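Local coordinates for Exo-poly-alpha-D-galacturonosidase (Thermotoga maritima, PDB 3JUR), which probably hydrolyses the galacturonic acid chains of pectin, as a heat-adapted polygalacturonase of glycosyl hydrolase family 28, at residues D[86-91]-D[131-136]; D[41-46]-D[67-72]. All blocks are in the same frame, centred on the assembly; numbering follows the deposited sequence.

Both contacts sit near the N-terminal end of the parallel beta-helix, with centres about 9 Å apart. Strand 68-75 of contact 2 (41-46 with 67-72) lies beside strand 87-90 of contact 1 (86-91 with 131-136) in the sheet. Along the chain, contact 2 closes before contact 1 opens. Two probable backbone hydrogen bonds join them, Lys89 N to Phe69 O and Ile91 N to Thr71 O, each 2.8 Å. On the inner side Ile88 CG2 packs on Thr71 CG2 at 3.6 Å. In contact 1 strand pairs with strand; in contact 2 the start of helix 44-57 meets strand 68-75, which follows it in the chain.

Contact 1. Residues D[86-91]-D[131-136]; sequences GTIKFI and GVLDGS
Ile88, Leu133 and Phe90 fill the tightly packed, inward side of this strand pair, whereas Thr87, Val132 and Lys89 occupy the opposite face and are partly exposed to solvent; Asp134, on that same face, is buried. Inside, Ile88 and Leu133 lie side by side, Ile88 CD1 meeting Leu133 CD2 at 3.9 Å. Ile88 also touches Leu82, and Leu133 touches Val84, both of strand 80-84. The Phe90 ring turns its edge to the Asp134 carbonyl: CD1 is 3.5 Å from Asp134 O, close to the ring plane. The two strands run parallel, only 8° apart, as successive turns of the right-handed parallel beta-helix that family 28 glycosidases share. Four backbone hydrogen bonds stitch them in register; the straightest runs from Phe90 N to Asp134 O (171° at the hydrogen).

On the outer face Thr87 and Val132 lie side by side, Thr87 OG1 3.7 Å from Val132 CB. Polar grip replaces apolar packing further along. The Lys89 chain runs extended as far as CE and then bends (chi4 56°), which brings NZ 2.9 Å from Asp134 OD2 in a salt bridge. NZ comes to OD2 from above the carboxylate plane, and the nearby ammonium probably favours the ionised form of the acid. The same NZ donates to Ser136 OG, and that hydroxyl donates a hydrogen bond to Phe90 O at 2.8 Å. Asp134 OD1 bonds Asn210 ND2 on the following turn and also accepts from Ser136 N, closing an Asx turn where the strand ends.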
ATOM      1  N   GLY D  86     -29.128  27.869 -35.354  1.00 21.39           N
ATOM      2  CA  GLY D  86     -28.790  29.141 -34.712  1.00 21.53           C
ATOM      3  C   GLY D  86     -29.005  29.081 -33.208  1.00 21.86           C
ATOM      4  O   GLY D  86     -28.805  28.039 -32.587  1.00 21.72           O
ATOM      5  N   THR D  87     -29.408  30.209 -32.631  1.00 21.91           N
ATOM      6  CA  THR D  87     -29.719  30.309 -31.213  1.00 21.68           C
ATOM      7  C   THR D  87     -31.211  30.594 -31.042  1.00 22.05           C
ATOM      8  O   THR D  87     -31.769  31.468 -31.722  1.00 21.99           O
ATOM      9  CB  THR D  87     -28.886  31.441 -30.532  1.00 21.97           C
ATOM     10  OG1 THR D  87     -27.486  31.130 -30.601  1.00 21.47           O
ATOM     11  CG2 THR D  87     -29.285  31.639 -29.056  1.00 21.59           C
ATOM     12  N   ILE D  88     -31.858  29.839 -30.159  1.00 22.03           N
ATOM     13  CA  ILE D  88     -33.188  30.201 -29.679  1.00 22.36           C
ATOM     14  C   ILE D  88     -32.999  30.873 -28.324  1.00 22.56           C
ATOM     15  O   ILE D  88     -32.569  30.229 -27.359  1.00 22.35           O
ATOM     16  CB  ILE D  88     -34.143  28.979 -29.557  1.00 22.51           C
ATOM     17  CG1 ILE D  88     -34.352  28.313 -30.923  1.00 22.88           C
ATOM     18  CG2 ILE D  88     -35.480  29.417 -28.977  1.00 21.46           C
ATOM     19  CD1 ILE D  88     -35.123  26.999 -30.879  1.00 22.95           C
ATOM     20  N   LYS D  89     -33.283  32.173 -28.267  1.00 22.66           N
ATOM     21  CA  LYS D  89     -33.104  32.944 -27.039  1.00 22.83           C
ATOM     22  C   LYS D  89     -34.459  33.309 -26.460  1.00 23.05           C
ATOM     23  O   LYS D  89     -35.228  34.064 -27.069  1.00 22.72           O
ATOM     24  CB  LYS D  89     -32.260  34.202 -27.284  1.00 22.96           C
ATOM     25  CG  LYS D  89     -31.976  35.006 -26.017  1.00 23.31           C
ATOM     26  CD  LYS D  89     -31.087  36.224 -26.278  1.00 24.60           C
ATOM     27  CE  LYS D  89     -30.771  36.966 -24.982  1.00 24.46           C
ATOM     28  NZ  LYS D  89     -30.132  36.054 -23.987  1.00 25.60           N
ATOM     29  N   PHE D  90     -34.744  32.780 -25.274  1.00 23.12           N
ATOM     30  CA  PHE D  90     -36.050  32.950 -24.657  1.00 23.57           C
ATOM     31  C   PHE D  90     -36.183  34.278 -23.940  1.00 23.84           C
ATOM     32  O   PHE D  90     -35.290  34.678 -23.198  1.00 24.15           O
ATOM     33  CB  PHE D  90     -36.361  31.773 -23.735  1.00 23.64           C
ATOM     34  CG  PHE D  90     -36.561  30.491 -24.475  1.00 24.18           C
ATOM     35  CD1 PHE D  90     -35.481  29.654 -24.748  1.00 24.37           C
ATOM     36  CD2 PHE D  90     -37.821  30.136 -24.941  1.00 24.12           C
ATOM     37  CE1 PHE D  90     -35.659  28.475 -25.452  1.00 24.40           C
ATOM     38  CE2 PHE D  90     -38.008  28.958 -25.647  1.00 24.19           C
ATOM     39  CZ  PHE D  90     -36.931  28.129 -25.902  1.00 24.54           C
ATOM     40  N   ILE D  91     -37.295  34.966 -24.190  1.00 24.16           N
ATOM     41  CA  ILE D  91     -37.571  36.252 -23.548  1.00 24.37           C
ATOM     42  C   ILE D  91     -37.986  36.021 -22.086  1.00 24.78           C
ATOM     43  O   ILE D  91     -39.001  35.375 -21.821  1.00 24.69           O
ATOM     44  CB  ILE D  91     -38.625  37.083 -24.326  1.00 24.30           C
ATOM     45  CG1 ILE D  91     -38.185  37.273 -25.788  1.00 23.99           C
ATOM     46  CG2 ILE D  91     -38.839  38.442 -23.654  1.00 24.34           C
ATOM     47  CD1 ILE D  91     -39.305  37.669 -26.750  1.00 23.38           C
ATOM     48  N   GLY D 131     -27.104  23.947 -32.575  1.00 23.49           N
ATOM     49  CA  GLY D 131     -27.323  25.318 -32.137  1.00 23.12           C
ATOM     50  C   GLY D 131     -27.491  25.445 -30.637  1.00 22.87           C
ATOM     51  O   GLY D 131     -27.187  24.516 -29.893  1.00 23.48           O
ATOM     52  N   VAL D 132     -27.998  26.596 -30.196  1.00 22.40           N
ATOM     53  CA  VAL D 132     -28.049  26.933 -28.774  1.00 21.48           C
ATOM     54  C   VAL D 132     -29.476  27.220 -28.302  1.00 21.40           C
ATOM     55  O   VAL D 132     -30.258  27.884 -28.996  1.00 21.12           O
ATOM     56  CB  VAL D 132     -27.128  28.155 -28.470  1.00 21.45           C
ATOM     57  CG1 VAL D 132     -27.168  28.542 -26.989  1.00 20.89           C
ATOM     58  CG2 VAL D 132     -25.693  27.871 -28.920  1.00 20.98           C
ATOM     59  N   LEU D 133     -29.808  26.704 -27.124  1.00 20.86           N
ATOM     60  CA  LEU D 133     -31.012  27.119 -26.409  1.00 20.54           C
ATOM     61  C   LEU D 133     -30.575  27.999 -25.241  1.00 20.50           C
ATOM     62  O   LEU D 133     -29.839  27.560 -24.349  1.00 19.80           O
ATOM     63  CB  LEU D 133     -31.824  25.911 -25.927  1.00 20.14           C
ATOM     64  CG  LEU D 133     -32.188  24.811 -26.938  1.00 19.74           C
ATOM     65  CD1 LEU D 133     -32.983  23.716 -26.252  1.00 19.31           C
ATOM     66  CD2 LEU D 133     -32.953  25.339 -28.159  1.00 18.94           C
ATOM     67  N   ASP D 134     -31.009  29.254 -25.270  1.00 20.76           N
ATOM     68  CA  ASP D 134     -30.574  30.254 -24.294  1.00 21.32           C
ATOM     69  C   ASP D 134     -31.777  30.750 -23.483  1.00 21.70           C
ATOM     70  O   ASP D 134     -32.599  31.524 -23.979  1.00 21.51           O
ATOM     71  CB  ASP D 134     -29.864  31.402 -25.025  1.00 21.61           C
ATOM     72  CG  ASP D 134     -29.415  32.524 -24.099  1.00 22.46           C
ATOM     73  OD1 ASP D 134     -29.586  32.442 -22.857  1.00 23.25           O
ATOM     74  OD2 ASP D 134     -28.874  33.507 -24.638  1.00 23.25           O
ATOM     75  N   GLY D 135     -31.870  30.285 -22.239  1.00 21.93           N
ATOM     76  CA  GLY D 135     -32.998  30.596 -21.364  1.00 22.37           C
ATOM     77  C   GLY D 135     -33.024  32.003 -20.798  1.00 22.86           C
ATOM     78  O   GLY D 135     -34.017  32.402 -20.180  1.00 22.99           O
ATOM     79  N   SER D 136     -31.929  32.738 -20.999  1.00 23.15           N
ATOM     80  CA  SER D 136     -31.771  34.130 -20.563  1.00 24.04           C
ATOM     81  C   SER D 136     -31.866  34.375 -19.051  1.00 24.75           C
ATOM     82  O   SER D 136     -32.096  35.512 -18.620  1.00 25.07           O
ATOM     83  CB  SER D 136     -32.734  35.065 -21.313  1.00 24.12           C
ATOM     84  OG  SER D 136     -32.504  35.020 -22.709  1.00 24.20           O
TER

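Contact 2. Residues D[41-46]-D[67-72]; sequences TDCSES and GVFLTG
The Phe69 ring is approached at its edge, in plane, by Cys43 SG, which lies 5.1 Å from the ring centroid and 82° off the ring normal. This is a sulfur-aromatic contact at the N-terminal end of the parallel beta-helix, where the residue before helix 44-57 meets strand 68-75. The sulfur reaches Phe69 because it stands anti to its own carbonyl carbon (chi1 -49°); its closest ring atom is CD1, 3.7 Å from SG. Cys43 and Phe69 are both buried, and Leu30 also packs on Phe69.

The other flat group, the Asp42 carboxylate, is gripped twice on OD1. Ser44 OG donates to the syn lone pair of OD1 at 2.7 Å, while Ser44 N comes from above the carboxylate plane at 3.1 Å and closes an Asx turn around Cys43, the N-cap residue. OD2 forms a salt bridge with Arg96, so both oxygens are tied and the group's rotation is largely fixed. The positive guanidinium and the nearby helix start would be expected to keep the acid ionised.

Between these two groups the backbones meet directly. Cys43 N points nearly along the C=O axis of Leu70 in a short bond of 2.6 Å to Leu70 O. Next to this bond, Leu70 CB rests 3.4 Å from Thr41 O. Thr71 presents its hydroxyl beside the first turn of the helix, OG1 lying 3.5 Å from Ser44 CA, and donates it back to Gly72 O. Ser44 OG, already a donor to Asp42, finally accepts an almost straight bond (170° at the hydrogen) from Gly72 N at 2.9 Å.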
ATOM      1  N   THR D  41     -36.512  40.796 -33.009  1.00 26.61           N
ATOM      2  CA  THR D  41     -37.875  40.460 -33.415  1.00 26.17           C
ATOM      3  C   THR D  41     -38.453  39.354 -32.539  1.00 26.06           C
ATOM      4  O   THR D  41     -37.772  38.364 -32.240  1.00 25.88           O
ATOM      5  CB  THR D  41     -37.923  40.015 -34.894  1.00 26.13           C
ATOM      6  OG1 THR D  41     -37.391  41.055 -35.722  1.00 25.93           O
ATOM      7  CG2 THR D  41     -39.352  39.716 -35.335  1.00 26.41           C
ATOM      8  N   ASP D  42     -39.706  39.532 -32.128  1.00 25.65           N
ATOM      9  CA  ASP D  42     -40.426  38.507 -31.385  1.00 25.70           C
ATOM     10  C   ASP D  42     -40.872  37.410 -32.344  1.00 25.58           C
ATOM     11  O   ASP D  42     -41.759  37.623 -33.171  1.00 25.28           O
ATOM     12  CB  ASP D  42     -41.632  39.106 -30.653  1.00 25.80           C
ATOM     13  CG  ASP D  42     -42.267  38.134 -29.664  1.00 26.14           C
ATOM     14  OD1 ASP D  42     -41.812  36.974 -29.576  1.00 25.66           O
ATOM     15  OD2 ASP D  42     -43.230  38.534 -28.972  1.00 27.16           O
ATOM     16  N   CYS D  43     -40.245  36.240 -32.232  1.00 25.31           N
ATOM     17  CA  CYS D  43     -40.551  35.114 -33.110  1.00 25.53           C
ATOM     18  C   CYS D  43     -41.546  34.130 -32.492  1.00 25.35           C
ATOM     19  O   CYS D  43     -41.734  33.037 -33.023  1.00 25.38           O
ATOM     20  CB  CYS D  43     -39.268  34.378 -33.517  1.00 25.65           C
ATOM     21  SG  CYS D  43     -37.944  35.445 -34.125  1.00 27.33           S
ATOM     22  N   SER D  44     -42.182  34.520 -31.384  1.00 25.43           N
ATOM     23  CA  SER D  44     -43.134  33.654 -30.668  1.00 25.48           C
ATOM     24  C   SER D  44     -44.179  33.015 -31.587  1.00 25.63           C
ATOM     25  O   SER D  44     -44.358  31.795 -31.578  1.00 25.56           O
ATOM     26  CB  SER D  44     -43.842  34.422 -29.544  1.00 25.55           C
ATOM     27  OG  SER D  44     -42.947  34.782 -28.505  1.00 25.09           O
ATOM     28  N   GLU D  45     -44.852  33.848 -32.379  1.00 25.75           N
ATOM     29  CA  GLU D  45     -45.893  33.397 -33.310  1.00 26.14           C
ATOM     30  C   GLU D  45     -45.323  32.627 -34.494  1.00 25.87           C
ATOM     31  O   GLU D  45     -45.993  31.759 -35.063  1.00 25.89           O
ATOM     32  CB  GLU D  45     -46.716  34.583 -33.822  1.00 26.23           C
ATOM     33  CG  GLU D  45     -47.671  35.165 -32.799  1.00 27.83           C
ATOM     34  CD  GLU D  45     -48.846  34.245 -32.508  1.00 29.96           C
ATOM     35  OE1 GLU D  45     -49.694  34.043 -33.407  1.00 30.61           O
ATOM     36  OE2 GLU D  45     -48.927  33.736 -31.373  1.00 31.27           O
ATOM     37  N   SER D  46     -44.092  32.962 -34.868  1.00 25.61           N
ATOM     38  CA  SER D  46     -43.392  32.263 -35.935  1.00 25.67           C
ATOM     39  C   SER D  46     -43.264  30.785 -35.602  1.00 25.33           C
ATOM     40  O   SER D  46     -43.591  29.935 -36.429  1.00 25.33           O
ATOM     41  CB  SER D  46     -42.016  32.885 -36.171  1.00 25.71           C
ATOM     42  OG  SER D  46     -42.151  34.256 -36.505  1.00 26.41           O
ATOM     43  N   GLY D  67     -28.574  32.689 -36.696  1.00 25.85           N
ATOM     44  CA  GLY D  67     -29.141  33.922 -36.152  1.00 25.26           C
ATOM     45  C   GLY D  67     -29.534  33.739 -34.698  1.00 24.98           C
ATOM     46  O   GLY D  67     -29.415  32.634 -34.151  1.00 24.90           O
ATOM     47  N   VAL D  68     -29.986  34.823 -34.068  1.00 24.57           N
ATOM     48  CA  VAL D  68     -30.548  34.753 -32.716  1.00 24.22           C
ATOM     49  C   VAL D  68     -32.049  35.037 -32.786  1.00 23.98           C
ATOM     50  O   VAL D  68     -32.470  36.088 -33.267  1.00 24.16           O
ATOM     51  CB  VAL D  68     -29.841  35.711 -31.711  1.00 24.37           C
ATOM     52  CG1 VAL D  68     -30.414  35.538 -30.304  1.00 23.84           C
ATOM     53  CG2 VAL D  68     -28.324  35.473 -31.695  1.00 24.14           C
ATOM     54  N   PHE D  69     -32.844  34.082 -32.311  1.00 23.76           N
ATOM     55  CA  PHE D  69     -34.299  34.150 -32.415  1.00 23.62           C
ATOM     56  C   PHE D  69     -34.965  34.321 -31.047  1.00 23.63           C
ATOM     57  O   PHE D  69     -34.936  33.405 -30.212  1.00 23.78           O
ATOM     58  CB  PHE D  69     -34.829  32.901 -33.129  1.00 23.66           C
ATOM     59  CG  PHE D  69     -34.432  32.823 -34.579  1.00 23.63           C
ATOM     60  CD1 PHE D  69     -35.247  33.368 -35.564  1.00 23.52           C
ATOM     61  CD2 PHE D  69     -33.239  32.215 -34.958  1.00 23.55           C
ATOM     62  CE1 PHE D  69     -34.884  33.301 -36.909  1.00 23.96           C
ATOM     63  CE2 PHE D  69     -32.865  32.150 -36.300  1.00 23.16           C
ATOM     64  CZ  PHE D  69     -33.690  32.689 -37.274  1.00 23.43           C
ATOM     65  N   LEU D  70     -35.540  35.503 -30.824  1.00 23.29           N
ATOM     66  CA  LEU D  70     -36.234  35.820 -29.571  1.00 23.10           C
ATOM     67  C   LEU D  70     -37.642  35.256 -29.586  1.00 22.72           C
ATOM     68  O   LEU D  70     -38.367  35.425 -30.562  1.00 22.66           O
ATOM     69  CB  LEU D  70     -36.303  37.337 -29.338  1.00 22.96           C
ATOM     70  CG  LEU D  70     -35.021  38.136 -29.082  1.00 23.30           C
ATOM     71  CD1 LEU D  70     -35.372  39.543 -28.607  1.00 22.50           C
ATOM     72  CD2 LEU D  70     -34.114  37.448 -28.071  1.00 22.35           C
ATOM     73  N   THR D  71     -38.023  34.598 -28.498  1.00 22.34           N
ATOM     74  CA  THR D  71     -39.336  33.966 -28.392  1.00 22.14           C
ATOM     75  C   THR D  71     -39.733  33.715 -26.939  1.00 21.96           C
ATOM     76  O   THR D  71     -38.875  33.599 -26.059  1.00 21.81           O
ATOM     77  CB  THR D  71     -39.401  32.616 -29.186  1.00 22.06           C
ATOM     78  OG1 THR D  71     -40.652  31.964 -28.935  1.00 22.13           O
ATOM     79  CG2 THR D  71     -38.275  31.684 -28.781  1.00 22.24           C
ATOM     80  N   GLY D  72     -41.041  33.635 -26.702  1.00 21.62           N
ATOM     81  CA  GLY D  72     -41.565  33.099 -25.454  1.00 21.58           C
ATOM     82  C   GLY D  72     -41.491  31.585 -25.538  1.00 21.62           C
ATOM     83  O   GLY D  72     -40.820  31.051 -26.423  1.00 21.51           O
TER